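Local coordinates for DNA mismatch repair protein PMS1 (Saccharomyces cerevisiae, PDB 3H4L) that binds ATP through its N-terminal ATPase region and acts in DNA mismatch repair in yeast, at residues S269-G274 with D356-Q361; C301-K306 with I349-L354. One frame throughout, in Å; residues are numbered along the deposited sequence.

Contact 1 (S269-G274 with D356-Q361)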
ATOM      1  N   SER B 269      14.178 -22.421  -4.333  1.00 52.66           N
ATOM      2  CA  SER B 269      14.408 -22.869  -2.971  1.00 55.55           C
ATOM      3  C   SER B 269      15.302 -24.091  -2.938  1.00 57.08           C
ATOM      4  O   SER B 269      15.179 -24.985  -3.774  1.00 55.58           O
ATOM      5  CB  SER B 269      13.084 -23.197  -2.288  1.00 55.07           C
ATOM      6  OG  SER B 269      12.341 -22.020  -2.059  1.00 57.88           O
ATOM      7  N   GLN B 270      16.209 -24.118  -1.971  1.00 60.74           N
ATOM      8  CA  GLN B 270      17.094 -25.254  -1.824  1.00 64.15           C
ATOM      9  C   GLN B 270      16.286 -26.381  -1.190  1.00 65.92           C
ATOM     10  O   GLN B 270      15.389 -26.129  -0.385  1.00 65.64           O
ATOM     11  CB  GLN B 270      18.314 -24.884  -0.978  1.00 64.45           C
ATOM     12  CG  GLN B 270      18.049 -24.101   0.277  1.00 66.63           C
ATOM     13  CD  GLN B 270      19.349 -23.708   0.971  1.00 67.75           C
ATOM     14  OE1 GLN B 270      20.225 -24.545   1.194  1.00 67.78           O
ATOM     15  NE2 GLN B 270      19.476 -22.435   1.317  1.00 67.00           N
ATOM     16  N   ASN B 271      16.584 -27.617  -1.583  1.00 68.86           N
ATOM     17  CA  ASN B 271      15.864 -28.787  -1.079  1.00 71.26           C
ATOM     18  C   ASN B 271      16.007 -29.007   0.418  1.00 71.65           C
ATOM     19  O   ASN B 271      15.286 -29.814   0.999  1.00 71.61           O
ATOM     20  CB  ASN B 271      16.324 -30.051  -1.805  1.00 73.03           C
ATOM     21  CG  ASN B 271      17.821 -30.280  -1.688  1.00 74.13           C
ATOM     22  OD1 ASN B 271      18.443 -29.923  -0.686  1.00 74.32           O
ATOM     23  ND2 ASN B 271      18.404 -30.897  -2.714  1.00 74.60           N
ATOM     24  N   SER B 272      16.947 -28.300   1.033  1.00 73.16           N
ATOM     25  CA  SER B 272      17.175 -28.418   2.464  1.00 74.25           C
ATOM     26  C   SER B 272      15.823 -28.421   3.186  1.00 74.82           C
ATOM     27  O   SER B 272      14.955 -27.587   2.904  1.00 75.57           O
ATOM     28  CB  SER B 272      18.041 -27.249   2.941  1.00 74.72           C
ATOM     29  OG  SER B 272      18.453 -27.430   4.280  1.00 74.94           O
ATOM     30  N   PHE B 273      15.643 -29.373   4.096  1.00 74.23           N
ATOM     31  CA  PHE B 273      14.400 -29.496   4.856  1.00 74.13           C
ATOM     32  C   PHE B 273      13.913 -28.159   5.414  1.00 73.63           C
ATOM     33  O   PHE B 273      14.673 -27.413   6.035  1.00 73.33           O
ATOM     34  CB  PHE B 273      14.584 -30.502   5.996  1.00 74.16           C
ATOM     35  N   GLY B 274      12.641 -27.858   5.183  1.00 73.55           N
ATOM     36  CA  GLY B 274      12.074 -26.620   5.682  1.00 74.58           C
ATOM     37  C   GLY B 274      12.249 -25.406   4.784  1.00 75.99           C
ATOM     38  O   GLY B 274      11.339 -24.584   4.669  1.00 77.28           O
ATOM     39  N   ASP B 356      19.794 -33.201 -10.803  1.00 59.74           N
ATOM     40  CA  ASP B 356      21.213 -33.318 -10.520  1.00 60.13           C
ATOM     41  C   ASP B 356      21.769 -32.026  -9.918  1.00 58.51           C
ATOM     42  O   ASP B 356      22.849 -32.030  -9.328  1.00 59.63           O
ATOM     43  CB  ASP B 356      21.967 -33.704 -11.799  1.00 62.58           C
ATOM     44  CG  ASP B 356      22.930 -32.633 -12.257  1.00 64.61           C
ATOM     45  OD1 ASP B 356      22.516 -31.455 -12.358  1.00 66.76           O
ATOM     46  OD2 ASP B 356      24.100 -32.976 -12.524  1.00 65.00           O
ATOM     47  N   TYR B 357      21.041 -30.921 -10.076  1.00 56.48           N
ATOM     48  CA  TYR B 357      21.461 -29.639  -9.507  1.00 54.40           C
ATOM     49  C   TYR B 357      21.196 -29.707  -8.009  1.00 54.92           C
ATOM     50  O   TYR B 357      21.978 -29.199  -7.201  1.00 53.47           O
ATOM     51  CB  TYR B 357      20.656 -28.480 -10.108  1.00 52.79           C
ATOM     52  CG  TYR B 357      20.564 -27.244  -9.218  1.00 50.29           C
ATOM     53  CD1 TYR B 357      21.551 -26.257  -9.253  1.00 49.24           C
ATOM     54  CD2 TYR B 357      19.491 -27.074  -8.334  1.00 48.31           C
ATOM     55  CE1 TYR B 357      21.474 -25.131  -8.437  1.00 47.94           C
ATOM     56  CE2 TYR B 357      19.408 -25.952  -7.512  1.00 46.71           C
ATOM     57  CZ  TYR B 357      20.404 -24.982  -7.570  1.00 48.03           C
ATOM     58  OH  TYR B 357      20.327 -23.854  -6.773  1.00 47.60           O
ATOM     59  N   TYR B 358      20.075 -30.325  -7.647  1.00 55.06           N
ATOM     60  CA  TYR B 358      19.714 -30.474  -6.244  1.00 57.05           C
ATOM     61  C   TYR B 358      20.623 -31.506  -5.573  1.00 58.50           C
ATOM     62  O   TYR B 358      21.069 -31.293  -4.446  1.00 58.30           O
ATOM     63  CB  TYR B 358      18.241 -30.876  -6.110  1.00 55.63           C
ATOM     64  CG  TYR B 358      17.286 -29.695  -6.087  1.00 54.42           C
ATOM     65  CD1 TYR B 358      16.199 -29.624  -6.969  1.00 52.61           C
ATOM     66  CD2 TYR B 358      17.457 -28.657  -5.167  1.00 52.74           C
ATOM     67  CE1 TYR B 358      15.306 -28.551  -6.930  1.00 51.40           C
ATOM     68  CE2 TYR B 358      16.573 -27.581  -5.117  1.00 50.99           C
ATOM     69  CZ  TYR B 358      15.500 -27.533  -5.998  1.00 51.73           C
ATOM     70  OH  TYR B 358      14.616 -26.480  -5.926  1.00 47.58           O
ATOM     71  N   ASN B 359      20.906 -32.612  -6.263  1.00 60.07           N
ATOM     72  CA  ASN B 359      21.795 -33.646  -5.715  1.00 61.07           C
ATOM     73  C   ASN B 359      23.118 -32.998  -5.323  1.00 61.89           C
ATOM     74  O   ASN B 359      23.678 -33.291  -4.269  1.00 61.70           O
ATOM     75  CB  ASN B 359      22.077 -34.745  -6.747  1.00 60.10           C
ATOM     76  CG  ASN B 359      21.051 -35.862  -6.715  1.00 59.39           C
ATOM     77  OD1 ASN B 359      20.766 -36.425  -5.658  1.00 58.65           O
ATOM     78  ND2 ASN B 359      20.504 -36.199  -7.880  1.00 58.64           N
ATOM     79  N   ARG B 360      23.611 -32.120  -6.191  1.00 63.26           N
ATOM     80  CA  ARG B 360      24.862 -31.413  -5.944  1.00 65.32           C
ATOM     81  C   ARG B 360      24.729 -30.420  -4.793  1.00 66.10           C
ATOM     82  O   ARG B 360      25.722 -30.023  -4.180  1.00 66.68           O
ATOM     83  CB  ARG B 360      25.312 -30.673  -7.207  1.00 65.97           C
ATOM     84  CG  ARG B 360      25.805 -31.587  -8.316  1.00 68.76           C
ATOM     85  CD  ARG B 360      26.609 -30.824  -9.363  1.00 69.62           C
ATOM     86  NE  ARG B 360      27.360 -31.741 -10.218  1.00 71.74           N
ATOM     87  CZ  ARG B 360      28.251 -31.365 -11.129  1.00 73.02           C
ATOM     88  NH1 ARG B 360      28.513 -30.078 -11.316  1.00 74.51           N
ATOM     89  NH2 ARG B 360      28.891 -32.282 -11.848  1.00 72.52           N
ATOM     90  N   GLN B 361      23.500 -30.017  -4.502  1.00 66.69           N
ATOM     91  CA  GLN B 361      23.261 -29.071  -3.427  1.00 67.87           C
ATOM     92  C   GLN B 361      23.296 -29.782  -2.077  1.00 69.94           C
ATOM     93  O   GLN B 361      23.738 -29.218  -1.071  1.00 69.75           O
ATOM     94  CB  GLN B 361      21.910 -28.391  -3.618  1.00 66.14           C
ATOM     95  CG  GLN B 361      21.739 -27.145  -2.787  1.00 63.90           C
ATOM     96  CD  GLN B 361      20.445 -26.436  -3.084  1.00 62.74           C
ATOM     97  OE1 GLN B 361      19.366 -26.929  -2.756  1.00 61.93           O
ATOM     98  NE2 GLN B 361      20.541 -25.275  -3.723  1.00 62.70           N
TER
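Along helix 343-362, Y357 turns its side chain to the strands: its OH bonds to the carbonyl of E231, and its CD2 stands over one face of the Y358 ring, toward the rim. Y358 itself carries the contact. Its CG stands anti to its own carbonyl carbon (chi1 -87°), which sends the ring from the helix to the chain that leaves strand 261-269. There the phenol OH donates to S269 O at 2.7 Å, nearly along the C=O axis, and the carbonyl lies at the ring's edge. Tyrosine suits the place because its ring packs buried between helix and chain while its hydroxyl donates to the carbonyl ending strand 261-269. A phenylalanine here would lose that hydroxyl and would probably leave S269 O without this donor. The backbone of Y358 takes part as well: N271 ND2 reaches its O at 3.2 Å in a weak, bent bond, with CB of N271 3.8 Å from CD2 of Y358. The helix is the last of the chain, packed on the four-stranded mixed sheet of the S5-like domain of the MutL family, and here it fastens the loop that follows one of that sheet's strands. One turn on, Q361, extended beyond a CG anti to its N (chi1 -164°), brings OE1 to the backbone N of N271 at 3.1 Å, again almost along the C=O axis though the N-H points off line. The same oxygen sits only 2.9 Å from CB of Q270, while the amide planes of N271 and Q361 stand nearly perpendicular, 87° apart.

Contact 2 (C301-K306 with I349-L354)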
ATOM      1  N   CYS B 301       9.012 -28.956 -12.247  1.00 66.99           N
ATOM      2  CA  CYS B 301       9.708 -28.347 -11.117  1.00 66.12           C
ATOM      3  C   CYS B 301       9.231 -28.983  -9.818  1.00 65.98           C
ATOM      4  O   CYS B 301      10.027 -29.470  -9.020  1.00 67.12           O
ATOM      5  CB  CYS B 301       9.425 -26.839 -11.070  1.00 66.80           C
ATOM      6  SG  CYS B 301      10.704 -25.723 -11.712  1.00 62.86           S
ATOM      7  N   ASN B 302       7.917 -28.976  -9.621  1.00 65.60           N
ATOM      8  CA  ASN B 302       7.305 -29.529  -8.420  1.00 64.97           C
ATOM      9  C   ASN B 302       7.668 -30.975  -8.116  1.00 64.33           C
ATOM     10  O   ASN B 302       8.073 -31.291  -6.999  1.00 63.68           O
ATOM     11  CB  ASN B 302       5.782 -29.394  -8.500  1.00 65.14           C
ATOM     12  CG  ASN B 302       5.325 -27.947  -8.450  1.00 65.17           C
ATOM     13  OD1 ASN B 302       5.699 -27.195  -7.545  1.00 63.60           O
ATOM     14  ND2 ASN B 302       4.502 -27.553  -9.417  1.00 64.46           N
ATOM     15  N   GLU B 303       7.523 -31.854  -9.099  1.00 63.98           N
ATOM     16  CA  GLU B 303       7.828 -33.262  -8.880  1.00 64.21           C
ATOM     17  C   GLU B 303       9.298 -33.480  -8.519  1.00 63.28           C
ATOM     18  O   GLU B 303       9.610 -34.108  -7.501  1.00 62.22           O
ATOM     19  CB  GLU B 303       7.447 -34.080 -10.117  1.00 65.26           C
ATOM     20  CG  GLU B 303       8.292 -33.824 -11.339  1.00 66.28           C
ATOM     21  CD  GLU B 303       7.610 -34.295 -12.602  1.00 68.60           C
ATOM     22  OE1 GLU B 303       8.272 -34.324 -13.666  1.00 68.73           O
ATOM     23  OE2 GLU B 303       6.403 -34.626 -12.526  1.00 68.97           O
ATOM     24  N   VAL B 304      10.193 -32.949  -9.348  1.00 62.58           N
ATOM     25  CA  VAL B 304      11.629 -33.069  -9.119  1.00 61.26           C
ATOM     26  C   VAL B 304      12.000 -32.584  -7.724  1.00 61.01           C
ATOM     27  O   VAL B 304      12.917 -33.113  -7.105  1.00 61.53           O
ATOM     28  CB  VAL B 304      12.431 -32.241 -10.142  1.00 60.62           C
ATOM     29  CG1 VAL B 304      13.921 -32.393  -9.881  1.00 59.31           C
ATOM     30  CG2 VAL B 304      12.086 -32.683 -11.554  1.00 61.19           C
ATOM     31  N   TYR B 305      11.288 -31.572  -7.235  1.00 59.97           N
ATOM     32  CA  TYR B 305      11.553 -31.019  -5.909  1.00 60.14           C
ATOM     33  C   TYR B 305      11.029 -31.936  -4.805  1.00 61.68           C
ATOM     34  O   TYR B 305      11.664 -32.089  -3.760  1.00 62.24           O
ATOM     35  CB  TYR B 305      10.905 -29.643  -5.757  1.00 57.08           C
ATOM     36  CG  TYR B 305      11.223 -28.970  -4.440  1.00 53.44           C
ATOM     37  CD1 TYR B 305      12.440 -28.322  -4.243  1.00 51.93           C
ATOM     38  CD2 TYR B 305      10.316 -29.007  -3.380  1.00 52.33           C
ATOM     39  CE1 TYR B 305      12.748 -27.725  -3.026  1.00 51.18           C
ATOM     40  CE2 TYR B 305      10.614 -28.416  -2.159  1.00 50.30           C
ATOM     41  CZ  TYR B 305      11.831 -27.778  -1.986  1.00 51.56           C
ATOM     42  OH  TYR B 305      12.141 -27.204  -0.769  1.00 51.61           O
ATOM     43  N   LYS B 306       9.859 -32.528  -5.038  1.00 63.15           N
ATOM     44  CA  LYS B 306       9.252 -33.434  -4.071  1.00 63.84           C
ATOM     45  C   LYS B 306      10.272 -34.503  -3.680  1.00 65.04           C
ATOM     46  O   LYS B 306      10.529 -34.738  -2.497  1.00 64.49           O
ATOM     47  CB  LYS B 306       8.011 -34.089  -4.677  1.00 63.13           C
ATOM     48  N   ILE B 349      15.332 -32.922 -20.372  1.00 63.58           N
ATOM     49  CA  ILE B 349      16.689 -32.463 -20.120  1.00 62.67           C
ATOM     50  C   ILE B 349      16.693 -31.529 -18.915  1.00 61.35           C
ATOM     51  O   ILE B 349      17.679 -31.445 -18.185  1.00 61.10           O
ATOM     52  CB  ILE B 349      17.275 -31.752 -21.362  1.00 63.00           C
ATOM     53  CG1 ILE B 349      17.527 -32.793 -22.462  1.00 62.91           C
ATOM     54  CG2 ILE B 349      18.554 -31.010 -20.998  1.00 62.41           C
ATOM     55  CD1 ILE B 349      18.304 -32.273 -23.653  1.00 63.96           C
ATOM     56  N   PHE B 350      15.578 -30.841 -18.704  1.00 59.59           N
ATOM     57  CA  PHE B 350      15.452 -29.936 -17.575  1.00 58.76           C
ATOM     58  C   PHE B 350      15.277 -30.753 -16.293  1.00 58.79           C
ATOM     59  O   PHE B 350      15.972 -30.535 -15.296  1.00 56.80           O
ATOM     60  CB  PHE B 350      14.239 -29.015 -17.761  1.00 58.36           C
ATOM     61  CG  PHE B 350      13.999 -28.092 -16.597  1.00 58.45           C
ATOM     62  CD1 PHE B 350      14.835 -27.002 -16.372  1.00 58.20           C
ATOM     63  CD2 PHE B 350      12.979 -28.352 -15.687  1.00 58.63           C
ATOM     64  CE1 PHE B 350      14.660 -26.189 -15.255  1.00 58.45           C
ATOM     65  CE2 PHE B 350      12.794 -27.545 -14.561  1.00 58.39           C
ATOM     66  CZ  PHE B 350      13.635 -26.463 -14.344  1.00 57.97           C
ATOM     67  N   LYS B 351      14.345 -31.702 -16.336  1.00 59.59           N
ATOM     68  CA  LYS B 351      14.047 -32.544 -15.187  1.00 60.18           C
ATOM     69  C   LYS B 351      15.302 -33.163 -14.589  1.00 59.90           C
ATOM     70  O   LYS B 351      15.502 -33.109 -13.379  1.00 61.29           O
ATOM     71  CB  LYS B 351      13.061 -33.645 -15.579  1.00 61.41           C
ATOM     72  CG  LYS B 351      12.533 -34.461 -14.402  1.00 64.81           C
ATOM     73  CD  LYS B 351      11.687 -35.654 -14.865  1.00 68.22           C
ATOM     74  CE  LYS B 351      10.485 -35.219 -15.708  1.00 70.04           C
ATOM     75  NZ  LYS B 351       9.638 -36.369 -16.162  1.00 70.20           N
ATOM     76  N   THR B 352      16.156 -33.736 -15.429  1.00 58.63           N
ATOM     77  CA  THR B 352      17.373 -34.357 -14.920  1.00 58.71           C
ATOM     78  C   THR B 352      18.428 -33.314 -14.556  1.00 57.57           C
ATOM     79  O   THR B 352      19.176 -33.501 -13.599  1.00 55.66           O
ATOM     80  CB  THR B 352      17.981 -35.363 -15.943  1.00 60.27           C
ATOM     81  OG1 THR B 352      18.692 -34.657 -16.972  1.00 60.91           O
ATOM     82  CG2 THR B 352      16.873 -36.199 -16.581  1.00 60.09           C
ATOM     83  N   THR B 353      18.480 -32.220 -15.318  1.00 57.64           N
ATOM     84  CA  THR B 353      19.451 -31.148 -15.073  1.00 56.66           C
ATOM     85  C   THR B 353      19.200 -30.467 -13.732  1.00 56.69           C
ATOM     86  O   THR B 353      20.141 -30.111 -13.018  1.00 55.68           O
ATOM     87  CB  THR B 353      19.418 -30.064 -16.180  1.00 55.57           C
ATOM     88  OG1 THR B 353      19.952 -30.594 -17.400  1.00 52.76           O
ATOM     89  CG2 THR B 353      20.247 -28.860 -15.764  1.00 55.56           C
ATOM     90  N   LEU B 354      17.927 -30.282 -13.398  1.00 57.13           N
ATOM     91  CA  LEU B 354      17.570 -29.658 -12.135  1.00 57.47           C
ATOM     92  C   LEU B 354      17.828 -30.674 -11.027  1.00 57.64           C
ATOM     93  O   LEU B 354      18.502 -30.379 -10.041  1.00 55.96           O
ATOM     94  CB  LEU B 354      16.093 -29.245 -12.137  1.00 57.33           C
ATOM     95  CG  LEU B 354      15.630 -28.576 -10.841  1.00 57.50           C
ATOM     96  CD1 LEU B 354      16.358 -27.250 -10.682  1.00 58.04           C
ATOM     97  CD2 LEU B 354      14.127 -28.364 -10.860  1.00 58.34           C
TER
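V304 of helix 295-306 points toward helix 343-362, and its two methyls divide the neighbours between them. CG2, anti to the carbonyl carbon, meets CG of K351 at 3.4 Å, whereas CG1, anti to the backbone N, faces CD2 of L354 at 4.2 Å. A short branched residue suits this buried spot, since its two methyls can meet two neighbours, K351 and L354, at once. One turn back, C301 lays its SG at the edge of the F350 ring, 4.0 Å from CE2, in a sulfur-aromatic contact close to the ring plane; the same sulfur also approaches L354 CD2. The small, apolar thiol of cysteine fits beside the ring and the leucine, which adjoin each other, touching both.

On the outer margin the chemistry becomes polar. E303 takes the crowded first torsion, CG between N and the carbonyl carbon (chi1 68°), and extends from there, while K351 bends at chi3 (-59°), so the two chains cross at about a right angle. OE1 of E303 stands 3.5 Å from NZ of K351, a rather long salt bridge, and 3.1 Å from its CE. The lysine is thus amphipathic in use: its CG packs on V304 and its ammonium answers a carboxylate at the more exposed border.

The axes of 301-306 and 349-354 approach to 9.9 Å and cross at -32°, running in broadly the same direction. On the face of helix 343-362 turned to strand 229-237, T353 OG1 bonds back to I349 O, which also accepts from T353 N, and the threonine touches L234 and L236. F350 reaches L297 and C300 of helix 295-306 besides L236 of strand 229-237, so its ring lies where two helices and the edge strand of the four-stranded sheet converge.

In the fold
Both contacts use helix 343-362: contact 2 takes its middle and contact 1 lies further toward its C-terminal end, with centres about 11 Å apart. Along the chain contact 2 is nested inside the loop that contact 1 closes, the order being 269-274, 301-306, 349-354, 356-361. Y305, on helix 295-306, joins them: its CD1 lies 3.3 Å from Y358 OH, and its own OH makes a weak hydrogen bond to Q270 O. The final helix thus holds both the neighbouring helix and the loop after strand 261-269, within the S5-like domain. ATP-analogue binding uses residues of the N-terminal ATPase region; these two contacts join helix, loop and helix within the S5-like domain.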